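PDB 3MI6: alpha-galactosidase from Lactobacillus brevis, which probably hydrolyses terminal, non-reducing alpha-D-galactose residues from alpha-D-galactosides, as a member of glycoside hydrolase family 36. Local coordinates for residues P331-W337 with I361-D367; Y475-N481 with L523-S529; F344-L349 with R389-D393. One frame throughout, in Å; residues are numbered along the deposited sequence.

Contact 1. Residues P331-W337 with I361-D367; sequences PVLINNW and IEMFVLD
Ile-334, Asp-367 and Asn-336 lose the most surface where two neighbouring parallel strands, 333-335 and 363-366, run 4.7 Å apart at closest approach, their directions differing by 24°. Leu-333 pairs with Met-363 (a selenomethionine), Ile-334 with Phe-364 and Asn-335 with Val-365. Ile-334 sits at the centre of the ladder: its N donates to Met-363 O (2.9 Å) and its O accepts from Val-365 N (2.9 Å). With chi1 and chi2 both t, its side chain shares a face with Phe-364, and its CG2 lies 3.9 Å from both Phe-364 CD2 and Ile-361 CG2. Before the strands, Val-332 N donates to Glu-362 OE1 (3.1 Å), a carboxylate also salt-bridged to Arg-630, and Glu-362 N returns a bond to Val-332 O (2.9 Å). Beyond them side chains take over. Asn-336, chi1 p, accepts from Asp-367 N at OD1 (3.0 Å), while Asn-335 ND2 donates to Asp-367 OD1 (3.0 Å) and Asn-335 OD1 caps Trp-337 N (2.9 Å) at the start of the next helix. Asp-367, a predicted substrate-binding residue, is thereby fixed at the C-terminal end of its strand, where active sites of (beta/alpha)8 TIM barrels lie; these are the barrel's first two strands.

Contact 2. Residues Y475-N481 with L523-S529; sequences YIKWDMN and LFESCAS
Strands 475-478 and 523-526 lie side by side and parallel, 4.7 Å apart at closest approach and 18° from alignment. Tyr-475 pairs with Leu-523, Ile-476 with Phe-524, Lys-477 with Glu-525 and Trp-478 with Ser-526. Ile-476 N donates to Leu-523 O (3.0 Å), Glu-525 N to Ile-476 O (3.0 Å) and Trp-478 N to Glu-525 O (3.1 Å). On the face of Tyr-475, Lys-477, Leu-523 and Glu-525, the tyrosine ring (chi1 t) leans across to the other strand: its CD2 rests 3.8 Å from Leu-523 CG, and its OH makes a weak hydrogen bond to Glu-525 OE2 (2.9 Å), which also accepts from Gln-544. On the other face, Phe-524 (chi1 m) fills the hollow beside Ile-476 and Trp-478; its CD2 lies 3.8 Å from Ile-476 CG2 and meets the indole edge at Trp-478 CE3 (4.5 Å). The Cys-527 side chain points toward 475-481, with its SG 4.0 Å from Lys-477 CE and 3.2 Å from Asp-479 OD1. Asp-479, the predicted nucleophile, accepts at OD1 from Ser-529 N (3.2 Å) and Met-480 N (2.5 Å), while Trp-412 NE1 donates to OD2, so both oxygens are held at the C-terminal mouth of the TIM barrel. Lys-477 reaches Asp-367 across the barrel interior. Helix 500-518 covers the outer face, Leu-515 touching both Trp-478 and Phe-524, while strands 408-413 and 544-546 flank the pair.

Contact 3. Residues F344-L349 with R389-D393; sequences FNEAKL and RKFPD
The start of helix 346-358 meets an irregular loop, 389-393, that leads to helix 394-404, on the outer side of the TIM barrel. Asn-345 is the N-cap: phi/psi of -152/167° precede the helical turn, its OD1 accepts from Lys-348 N (3.1 Å), and its O accepts from Leu-349 N (3.1 Å). The nearest CA atoms are those of Asn-345 and Lys-390, 4.4 Å apart, and one hydrogen bond joins the backbones, from Glu-346 N to Lys-390 O (3.0 Å), so the loop takes up an amide of the first helical turn. Phe-391 leaves its backbone sideways, and chi1 m brings the end of its ring up to the helix; its CZ lies 4.1 Å from Leu-349 CD1 and 3.9 Å from Phe-344 CE1, and Leu-366 of the barrel wall touches all three of these residues. Glu-346 OE1 approaches the edge of the Phe-391 ring at CD1 (3.6 Å). The Lys-390 chain folds over a face of the Phe-344 ring while its NZ bonds Gly-369 O; the CH-pi contact puts Lys-390 CE 4.2 Å from the Phe-344 ring centroid, 16° off the normal.

In the fold
All three contacts lie in the TIM-barrel domain. Contact 1 joins the first and second strands of the barrel and contact 2 its fourth and fifth; their centres are 13 Å apart, and they meet through the interior, where Asp-367 OD1 and Lys-477 NZ form a salt bridge (3.0 Å) and Tyr-475 packs on Met-363 and Val-365. Contact 3, its centre 16 Å from that of contact 1, lies outside the wall, with Leu-366 and Asn-336 meeting Leu-349. Contacts 1 and 3 interleave along the chain, and contact 2 follows both. Contact 3 stays about 12 Å from contact 2 at the nearest atoms, whereas contacts 1 and 2 both carry predicted substrate-binding residues at the C-terminal ends of their strands, consistent with a shared active-site pocket.

Contact 1. Residues P331-W337 with I361-D367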
loop_
_atom_site.group_PDB
_atom_site.type_symbol
_atom_site.label_atom_id
_atom_site.label_comp_id
_atom_site.label_asym_id
_atom_site.label_seq_id
_atom_site.Cartn_x
_atom_site.Cartn_y
_atom_site.Cartn_z
ATOM N N PRO D 331 10.533 -8.081 43.455
ATOM C CA PRO D 331 10.134 -9.356 44.046
ATOM C C PRO D 331 9.004 -10.039 43.254
ATOM O O PRO D 331 8.268 -9.372 42.535
ATOM C CB PRO D 331 9.665 -8.939 45.439
ATOM C CG PRO D 331 9.123 -7.566 45.250
ATOM C CD PRO D 331 10.027 -6.929 44.216
ATOM N N VAL D 332 8.890 -11.359 43.358
ATOM C CA VAL D 332 7.736 -12.047 42.812
ATOM C C VAL D 332 6.589 -11.908 43.809
ATOM O O VAL D 332 6.706 -12.315 44.958
ATOM C CB VAL D 332 8.037 -13.524 42.552
ATOM C CG1 VAL D 332 6.792 -14.239 42.044
ATOM C CG2 VAL D 332 9.162 -13.653 41.567
ATOM N N LEU D 333 5.484 -11.315 43.382
ATOM C CA LEU D 333 4.413 -11.031 44.317
ATOM C C LEU D 333 3.170 -11.842 44.012
ATOM O O LEU D 333 3.037 -12.409 42.930
ATOM C CB LEU D 333 4.069 -9.552 44.284
ATOM C CG LEU D 333 3.493 -9.009 42.976
ATOM C CD1 LEU D 333 2.009 -9.308 42.840
ATOM C CD2 LEU D 333 3.727 -7.513 42.895
ATOM N N ILE D 334 2.261 -11.900 44.977
ATOM C CA ILE D 334 0.927 -12.412 44.723
ATOM C C ILE D 334 -0.108 -11.398 45.220
ATOM O O ILE D 334 0.086 -10.763 46.237
ATOM C CB ILE D 334 0.710 -13.796 45.343
ATOM C CG1 ILE D 334 -0.728 -14.253 45.096
ATOM C CG2 ILE D 334 1.026 -13.778 46.823
ATOM C CD1 ILE D 334 -0.949 -15.708 45.346
ATOM N N ASN D 335 -1.190 -11.239 44.468
ATOM C CA ASN D 335 -2.206 -10.225 44.718
ATOM C C ASN D 335 -3.568 -10.917 44.727
ATOM O O ASN D 335 -3.872 -11.693 43.806
ATOM C CB ASN D 335 -2.121 -9.170 43.605
ATOM C CG ASN D 335 -3.084 -8.005 43.795
ATOM O OD1 ASN D 335 -4.184 -8.159 44.334
ATOM N ND2 ASN D 335 -2.675 -6.830 43.324
ATOM N N ASN D 336 -4.376 -10.654 45.759
ATOM C CA ASN D 336 -5.674 -11.338 45.932
ATOM C C ASN D 336 -6.872 -10.754 45.157
ATOM O O ASN D 336 -8.000 -11.217 45.318
ATOM C CB ASN D 336 -6.040 -11.418 47.408
ATOM C CG ASN D 336 -6.327 -10.059 48.001
ATOM O OD1 ASN D 336 -5.464 -9.188 48.002
ATOM N ND2 ASN D 336 -7.542 -9.866 48.506
ATOM N N TRP D 337 -6.618 -9.753 44.317
ATOM C CA TRP D 337 -7.672 -9.068 43.566
ATOM C C TRP D 337 -8.540 -10.015 42.721
ATOM O O TRP D 337 -9.678 -10.293 43.097
ATOM C CB TRP D 337 -7.093 -7.904 42.731
ATOM C CG TRP D 337 -8.080 -7.251 41.763
ATOM C CD1 TRP D 337 -7.916 -7.088 40.420
ATOM C CD2 TRP D 337 -9.372 -6.700 42.072
ATOM N NE1 TRP D 337 -9.015 -6.471 39.874
ATOM C CE2 TRP D 337 -9.921 -6.219 40.865
ATOM C CE3 TRP D 337 -10.116 -6.571 43.250
ATOM C CZ2 TRP D 337 -11.167 -5.612 40.799
ATOM C CZ3 TRP D 337 -11.357 -5.969 43.185
ATOM C CH2 TRP D 337 -11.871 -5.495 41.963
ATOM N N ILE D 361 7.067 -17.748 46.464
ATOM C CA ILE D 361 6.667 -16.364 46.224
ATOM C C ILE D 361 7.230 -15.458 47.321
ATOM O O ILE D 361 7.403 -15.894 48.455
ATOM C CB ILE D 361 5.134 -16.252 46.055
ATOM C CG1 ILE D 361 4.733 -16.888 44.719
ATOM C CG2 ILE D 361 4.674 -14.809 46.100
ATOM C CD1 ILE D 361 3.261 -16.971 44.499
ATOM N N GLU D 362 7.547 -14.215 46.978
ATOM C CA GLU D 362 8.360 -13.370 47.844
ATOM C C GLU D 362 7.637 -12.228 48.542
ATOM O O GLU D 362 8.204 -11.585 49.425
ATOM C CB GLU D 362 9.525 -12.797 47.055
ATOM C CG GLU D 362 10.638 -13.781 46.890
ATOM C CD GLU D 362 11.609 -13.378 45.810
ATOM O OE1 GLU D 362 11.224 -12.532 44.972
ATOM O OE2 GLU D 362 12.747 -13.912 45.799
HETATM N N MSE D 363 6.393 -11.975 48.152
HETATM C CA MSE D 363 5.662 -10.820 48.661
HETATM C C MSE D 363 4.171 -11.001 48.477
HETATM O O MSE D 363 3.722 -11.482 47.437
HETATM C CB MSE D 363 6.113 -9.531 47.965
HETATM C CG MSE D 363 5.223 -8.343 48.258
HETATM SE SE MSE D 363 5.634 -6.771 47.175
HETATM C CE MSE D 363 7.270 -6.180 48.051
ATOM N N PHE D 364 3.401 -10.617 49.491
ATOM C CA PHE D 364 1.953 -10.664 49.393
ATOM C C PHE D 364 1.432 -9.241 49.357
ATOM O O PHE D 364 1.907 -8.400 50.104
ATOM C CB PHE D 364 1.342 -11.435 50.564
ATOM C CG PHE D 364 -0.146 -11.509 50.505
ATOM C CD1 PHE D 364 -0.920 -10.411 50.844
ATOM C CD2 PHE D 364 -0.773 -12.651 50.089
ATOM C CE1 PHE D 364 -2.288 -10.463 50.771
ATOM C CE2 PHE D 364 -2.141 -12.704 50.018
ATOM C CZ PHE D 364 -2.900 -11.607 50.358
ATOM N N VAL D 365 0.473 -8.983 48.470
ATOM C CA VAL D 365 -0.131 -7.658 48.307
ATOM C C VAL D 365 -1.647 -7.659 48.511
ATOM O O VAL D 365 -2.393 -8.067 47.623
ATOM C CB VAL D 365 0.121 -7.069 46.908
ATOM C CG1 VAL D 365 -0.396 -5.665 46.860
ATOM C CG2 VAL D 365 1.592 -7.110 46.550
ATOM N N LEU D 366 -2.098 -7.186 49.669
ATOM C CA LEU D 366 -3.517 -7.060 49.932
ATOM C C LEU D 366 -4.108 -5.948 49.051
ATOM O O LEU D 366 -3.617 -4.812 49.067
ATOM C CB LEU D 366 -3.710 -6.742 51.405
ATOM C CG LEU D 366 -5.112 -6.448 51.913
ATOM C CD1 LEU D 366 -5.988 -7.646 51.720
ATOM C CD2 LEU D 366 -5.047 -6.051 53.382
ATOM N N ASP D 367 -5.143 -6.264 48.269
ATOM C CA ASP D 367 -5.698 -5.283 47.333
ATOM C C ASP D 367 -6.949 -4.616 47.894
ATOM O O ASP D 367 -7.130 -4.534 49.109
ATOM C CB ASP D 367 -5.987 -5.910 45.953
ATOM C CG ASP D 367 -5.786 -4.919 44.782
ATOM O OD1 ASP D 367 -4.643 -4.805 44.268
ATOM O OD2 ASP D 367 -6.773 -4.274 44.362
#

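Contact 2. Residues Y475-N481 with L523-S529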
loop_
_atom_site.group_PDB
_atom_site.type_symbol
_atom_site.label_atom_id
_atom_site.label_comp_id
_atom_site.label_asym_id
_atom_site.label_seq_id
_atom_site.Cartn_x
_atom_site.Cartn_y
_atom_site.Cartn_z
ATOM N N TYR D 475 5.758 -1.990 50.289
ATOM C CA TYR D 475 5.229 -1.802 48.941
ATOM C C TYR D 475 3.810 -1.269 49.006
ATOM O O TYR D 475 3.037 -1.641 49.884
ATOM C CB TYR D 475 5.260 -3.159 48.231
ATOM C CG TYR D 475 4.507 -3.313 46.923
ATOM C CD1 TYR D 475 3.150 -3.552 46.905
ATOM C CD2 TYR D 475 5.182 -3.318 45.709
ATOM C CE1 TYR D 475 2.471 -3.737 45.707
ATOM C CE2 TYR D 475 4.513 -3.506 44.507
ATOM C CZ TYR D 475 3.157 -3.717 44.509
ATOM O OH TYR D 475 2.487 -3.901 43.310
ATOM N N ILE D 476 3.478 -0.392 48.072
ATOM C CA ILE D 476 2.141 0.169 47.971
ATOM C C ILE D 476 1.692 0.178 46.501
ATOM O O ILE D 476 2.408 0.626 45.608
ATOM C CB ILE D 476 2.078 1.591 48.609
ATOM C CG1 ILE D 476 1.836 1.487 50.119
ATOM C CG2 ILE D 476 0.995 2.426 47.987
ATOM C CD1 ILE D 476 1.993 2.786 50.854
ATOM N N LYS D 477 0.519 -0.376 46.248
ATOM C CA LYS D 477 -0.105 -0.234 44.951
ATOM C C LYS D 477 -0.985 1.007 45.046
ATOM O O LYS D 477 -1.945 1.052 45.811
ATOM C CB LYS D 477 -0.925 -1.482 44.610
ATOM C CG LYS D 477 -1.379 -1.594 43.153
ATOM C CD LYS D 477 -2.169 -2.898 42.966
ATOM C CE LYS D 477 -2.843 -3.007 41.601
ATOM N NZ LYS D 477 -3.686 -4.250 41.452
ATOM N N TRP D 478 -0.626 2.023 44.276
ATOM C CA TRP D 478 -1.326 3.301 44.280
ATOM C C TRP D 478 -2.147 3.432 42.995
ATOM O O TRP D 478 -1.630 3.774 41.924
ATOM C CB TRP D 478 -0.299 4.428 44.417
ATOM C CG TRP D 478 -0.804 5.831 44.255
ATOM C CD1 TRP D 478 -1.897 6.241 43.558
ATOM C CD2 TRP D 478 -0.193 7.017 44.774
ATOM N NE1 TRP D 478 -2.016 7.612 43.615
ATOM C CE2 TRP D 478 -0.980 8.113 44.353
ATOM C CE3 TRP D 478 0.945 7.261 45.554
ATOM C CZ2 TRP D 478 -0.670 9.428 44.684
ATOM C CZ3 TRP D 478 1.255 8.572 45.880
ATOM C CH2 TRP D 478 0.451 9.640 45.448
ATOM N N ASP D 479 -3.437 3.153 43.124
ATOM C CA ASP D 479 -4.333 3.046 41.984
ATOM C C ASP D 479 -5.063 4.372 41.737
ATOM O O ASP D 479 -4.892 5.329 42.485
ATOM C CB ASP D 479 -5.322 1.919 42.258
ATOM C CG ASP D 479 -5.917 1.347 41.001
ATOM O OD1 ASP D 479 -5.800 1.993 39.933
ATOM O OD2 ASP D 479 -6.503 0.241 41.088
HETATM N N MSE D 480 -5.875 4.423 40.684
HETATM C CA MSE D 480 -6.573 5.642 40.276
HETATM C C MSE D 480 -7.575 5.280 39.172
HETATM O O MSE D 480 -7.192 5.128 38.007
HETATM C CB MSE D 480 -5.563 6.688 39.789
HETATM C CG MSE D 480 -6.084 8.114 39.785
HETATM SE SE MSE D 480 -7.142 8.592 38.206
HETATM C CE MSE D 480 -5.732 8.777 36.852
ATOM N N ASN D 481 -8.853 5.162 39.543
ATOM C CA ASN D 481 -9.838 4.429 38.748
ATOM C C ASN D 481 -10.981 5.193 38.062
ATOM O O ASN D 481 -11.930 4.578 37.587
ATOM C CB ASN D 481 -10.445 3.306 39.591
ATOM C CG ASN D 481 -9.491 2.148 39.792
ATOM O OD1 ASN D 481 -9.242 1.710 40.924
ATOM N ND2 ASN D 481 -8.936 1.652 38.693
ATOM N N LEU D 523 8.576 0.307 47.917
ATOM C CA LEU D 523 8.395 0.148 46.490
ATOM C C LEU D 523 6.980 0.580 46.123
ATOM O O LEU D 523 6.013 -0.017 46.592
ATOM C CB LEU D 523 8.577 -1.325 46.156
ATOM C CG LEU D 523 8.576 -1.808 44.713
ATOM C CD1 LEU D 523 9.370 -0.863 43.807
ATOM C CD2 LEU D 523 9.135 -3.230 44.673
ATOM N N PHE D 524 6.858 1.627 45.309
ATOM C CA PHE D 524 5.556 2.042 44.794
ATOM C C PHE D 524 5.354 1.485 43.398
ATOM O O PHE D 524 6.150 1.748 42.493
ATOM C CB PHE D 524 5.421 3.570 44.757
ATOM C CG PHE D 524 5.291 4.197 46.103
ATOM C CD1 PHE D 524 6.396 4.683 46.760
ATOM C CD2 PHE D 524 4.063 4.290 46.717
ATOM C CE1 PHE D 524 6.282 5.248 48.004
ATOM C CE2 PHE D 524 3.943 4.856 47.977
ATOM C CZ PHE D 524 5.055 5.341 48.616
ATOM N N GLU D 525 4.301 0.688 43.248
ATOM C CA GLU D 525 3.800 0.298 41.939
ATOM C C GLU D 525 2.688 1.261 41.591
ATOM O O GLU D 525 1.688 1.328 42.277
ATOM C CB GLU D 525 3.302 -1.164 41.904
ATOM C CG GLU D 525 2.885 -1.630 40.489
ATOM C CD GLU D 525 3.015 -3.155 40.226
ATOM O OE1 GLU D 525 2.200 -3.686 39.425
ATOM O OE2 GLU D 525 3.921 -3.826 40.789
ATOM N N SER D 526 2.900 2.034 40.537
ATOM C CA SER D 526 1.904 2.973 40.040
ATOM C C SER D 526 0.753 2.222 39.344
ATOM O O SER D 526 0.947 1.126 38.799
ATOM C CB SER D 526 2.578 3.969 39.102
ATOM O OG SER D 526 1.930 3.991 37.859
ATOM N N CYS D 527 -0.452 2.783 39.386
ATOM C CA CYS D 527 -1.593 2.114 38.775
ATOM C C CYS D 527 -2.654 3.118 38.386
ATOM O O CYS D 527 -2.761 4.169 38.997
ATOM C CB CYS D 527 -2.175 1.083 39.743
ATOM S SG CYS D 527 -3.431 -0.007 39.036
ATOM N N ALA D 528 -3.424 2.796 37.354
ATOM C CA ALA D 528 -4.557 3.621 36.933
ATOM C C ALA D 528 -5.510 2.770 36.109
ATOM O O ALA D 528 -5.557 2.902 34.883
ATOM C CB ALA D 528 -4.097 4.830 36.131
ATOM N N SER D 529 -6.265 1.900 36.788
ATOM C CA SER D 529 -7.130 0.943 36.110
ATOM C C SER D 529 -6.280 0.149 35.124
ATOM O O SER D 529 -6.698 -0.122 33.995
ATOM C CB SER D 529 -8.252 1.664 35.354
ATOM O OG SER D 529 -9.317 2.013 36.208
#

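Contact 3. Residues F344-L349 with R389-D393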
loop_
_atom_site.group_PDB
_atom_site.type_symbol
_atom_site.label_atom_id
_atom_site.label_comp_id
_atom_site.label_asym_id
_atom_site.label_seq_id
_atom_site.Cartn_x
_atom_site.Cartn_y
_atom_site.Cartn_z
ATOM N N PHE D 344 -13.417 -11.472 50.948
ATOM C CA PHE D 344 -12.331 -12.046 51.734
ATOM C C PHE D 344 -12.333 -11.578 53.181
ATOM O O PHE D 344 -13.036 -10.644 53.549
ATOM C CB PHE D 344 -10.954 -11.783 51.079
ATOM C CG PHE D 344 -10.478 -10.351 51.184
ATOM C CD1 PHE D 344 -9.902 -9.878 52.359
ATOM C CD2 PHE D 344 -10.591 -9.483 50.100
ATOM C CE1 PHE D 344 -9.460 -8.570 52.462
ATOM C CE2 PHE D 344 -10.149 -8.166 50.195
ATOM C CZ PHE D 344 -9.583 -7.713 51.381
ATOM N N ASN D 345 -11.543 -12.268 53.991
ATOM C CA ASN D 345 -11.284 -11.898 55.378
ATOM C C ASN D 345 -9.896 -12.423 55.772
ATOM O O ASN D 345 -9.312 -13.226 55.038
ATOM C CB ASN D 345 -12.388 -12.420 56.315
ATOM C CG ASN D 345 -12.631 -13.928 56.181
ATOM O OD1 ASN D 345 -11.692 -14.714 56.035
ATOM N ND2 ASN D 345 -13.902 -14.333 56.251
ATOM N N GLU D 346 -9.363 -11.972 56.909
ATOM C CA GLU D 346 -7.981 -12.296 57.272
ATOM C C GLU D 346 -7.644 -13.784 57.157
ATOM O O GLU D 346 -6.639 -14.161 56.548
ATOM C CB GLU D 346 -7.643 -11.800 58.677
ATOM C CG GLU D 346 -6.380 -12.440 59.220
ATOM C CD GLU D 346 -5.547 -11.498 60.060
ATOM O OE1 GLU D 346 -6.104 -10.516 60.594
ATOM O OE2 GLU D 346 -4.328 -11.748 60.190
ATOM N N ALA D 347 -8.491 -14.617 57.750
ATOM C CA ALA D 347 -8.298 -16.060 57.757
ATOM C C ALA D 347 -8.185 -16.640 56.349
ATOM O O ALA D 347 -7.330 -17.482 56.086
ATOM C CB ALA D 347 -9.431 -16.726 58.508
ATOM N N LYS D 348 -9.060 -16.201 55.450
ATOM C CA LYS D 348 -9.013 -16.663 54.069
ATOM C C LYS D 348 -7.706 -16.260 53.418
ATOM O O LYS D 348 -7.131 -17.024 52.655
ATOM C CB LYS D 348 -10.186 -16.107 53.257
ATOM C CG LYS D 348 -10.083 -16.337 51.745
ATOM C CD LYS D 348 -10.110 -17.809 51.384
ATOM C CE LYS D 348 -9.993 -18.002 49.877
ATOM N NZ LYS D 348 -10.156 -19.424 49.438
ATOM N N LEU D 349 -7.237 -15.054 53.721
ATOM C CA LEU D 349 -6.020 -14.541 53.092
ATOM C C LEU D 349 -4.770 -15.237 53.628
ATOM O O LEU D 349 -3.747 -15.336 52.939
ATOM C CB LEU D 349 -5.904 -13.016 53.252
ATOM C CG LEU D 349 -6.707 -12.139 52.278
ATOM C CD1 LEU D 349 -6.380 -10.690 52.528
ATOM C CD2 LEU D 349 -6.455 -12.497 50.804
ATOM N N ARG D 389 -14.271 -5.726 60.436
ATOM C CA ARG D 389 -15.015 -6.928 60.076
ATOM C C ARG D 389 -14.092 -7.964 59.445
ATOM O O ARG D 389 -14.298 -9.169 59.594
ATOM C CB ARG D 389 -16.106 -6.622 59.061
ATOM C CG ARG D 389 -16.949 -5.412 59.328
ATOM C CD ARG D 389 -17.771 -5.139 58.079
ATOM N NE ARG D 389 -18.636 -3.974 58.204
ATOM C CZ ARG D 389 -19.503 -3.602 57.268
ATOM N NH1 ARG D 389 -19.602 -4.311 56.149
ATOM N NH2 ARG D 389 -20.267 -2.528 57.449
ATOM N N LYS D 390 -13.090 -7.492 58.708
ATOM C CA LYS D 390 -12.237 -8.394 57.942
ATOM C C LYS D 390 -10.832 -8.448 58.521
ATOM O O LYS D 390 -10.041 -9.322 58.167
ATOM C CB LYS D 390 -12.211 -8.002 56.456
ATOM C CG LYS D 390 -13.278 -6.979 56.062
ATOM C CD LYS D 390 -14.063 -7.357 54.791
ATOM C CE LYS D 390 -13.199 -7.327 53.547
ATOM N NZ LYS D 390 -11.999 -6.499 53.808
ATOM N N PHE D 391 -10.529 -7.513 59.417
ATOM C CA PHE D 391 -9.242 -7.494 60.116
ATOM C C PHE D 391 -9.397 -7.081 61.577
ATOM O O PHE D 391 -9.145 -5.932 61.934
ATOM C CB PHE D 391 -8.230 -6.585 59.402
ATOM C CG PHE D 391 -7.819 -7.090 58.053
ATOM C CD1 PHE D 391 -7.043 -8.229 57.934
ATOM C CD2 PHE D 391 -8.217 -6.434 56.901
ATOM C CE1 PHE D 391 -6.669 -8.702 56.694
ATOM C CE2 PHE D 391 -7.847 -6.904 55.653
ATOM C CZ PHE D 391 -7.072 -8.036 55.550
ATOM N N PRO D 392 -9.802 -8.034 62.429
ATOM C CA PRO D 392 -10.090 -7.808 63.852
ATOM C C PRO D 392 -8.950 -7.151 64.642
ATOM O O PRO D 392 -9.211 -6.258 65.457
ATOM C CB PRO D 392 -10.355 -9.221 64.374
ATOM C CG PRO D 392 -10.845 -9.973 63.178
ATOM C CD PRO D 392 -10.061 -9.428 62.028
ATOM N N ASP D 393 -7.713 -7.590 64.413
ATOM C CA ASP D 393 -6.569 -7.076 65.163
ATOM C C ASP D 393 -5.780 -6.073 64.328
ATOM O O ASP D 393 -4.554 -6.013 64.403
ATOM C CB ASP D 393 -5.649 -8.221 65.615
ATOM C CG ASP D 393 -6.317 -9.165 66.618
ATOM O OD1 ASP D 393 -7.540 -9.408 66.518
ATOM O OD2 ASP D 393 -5.605 -9.682 67.507
#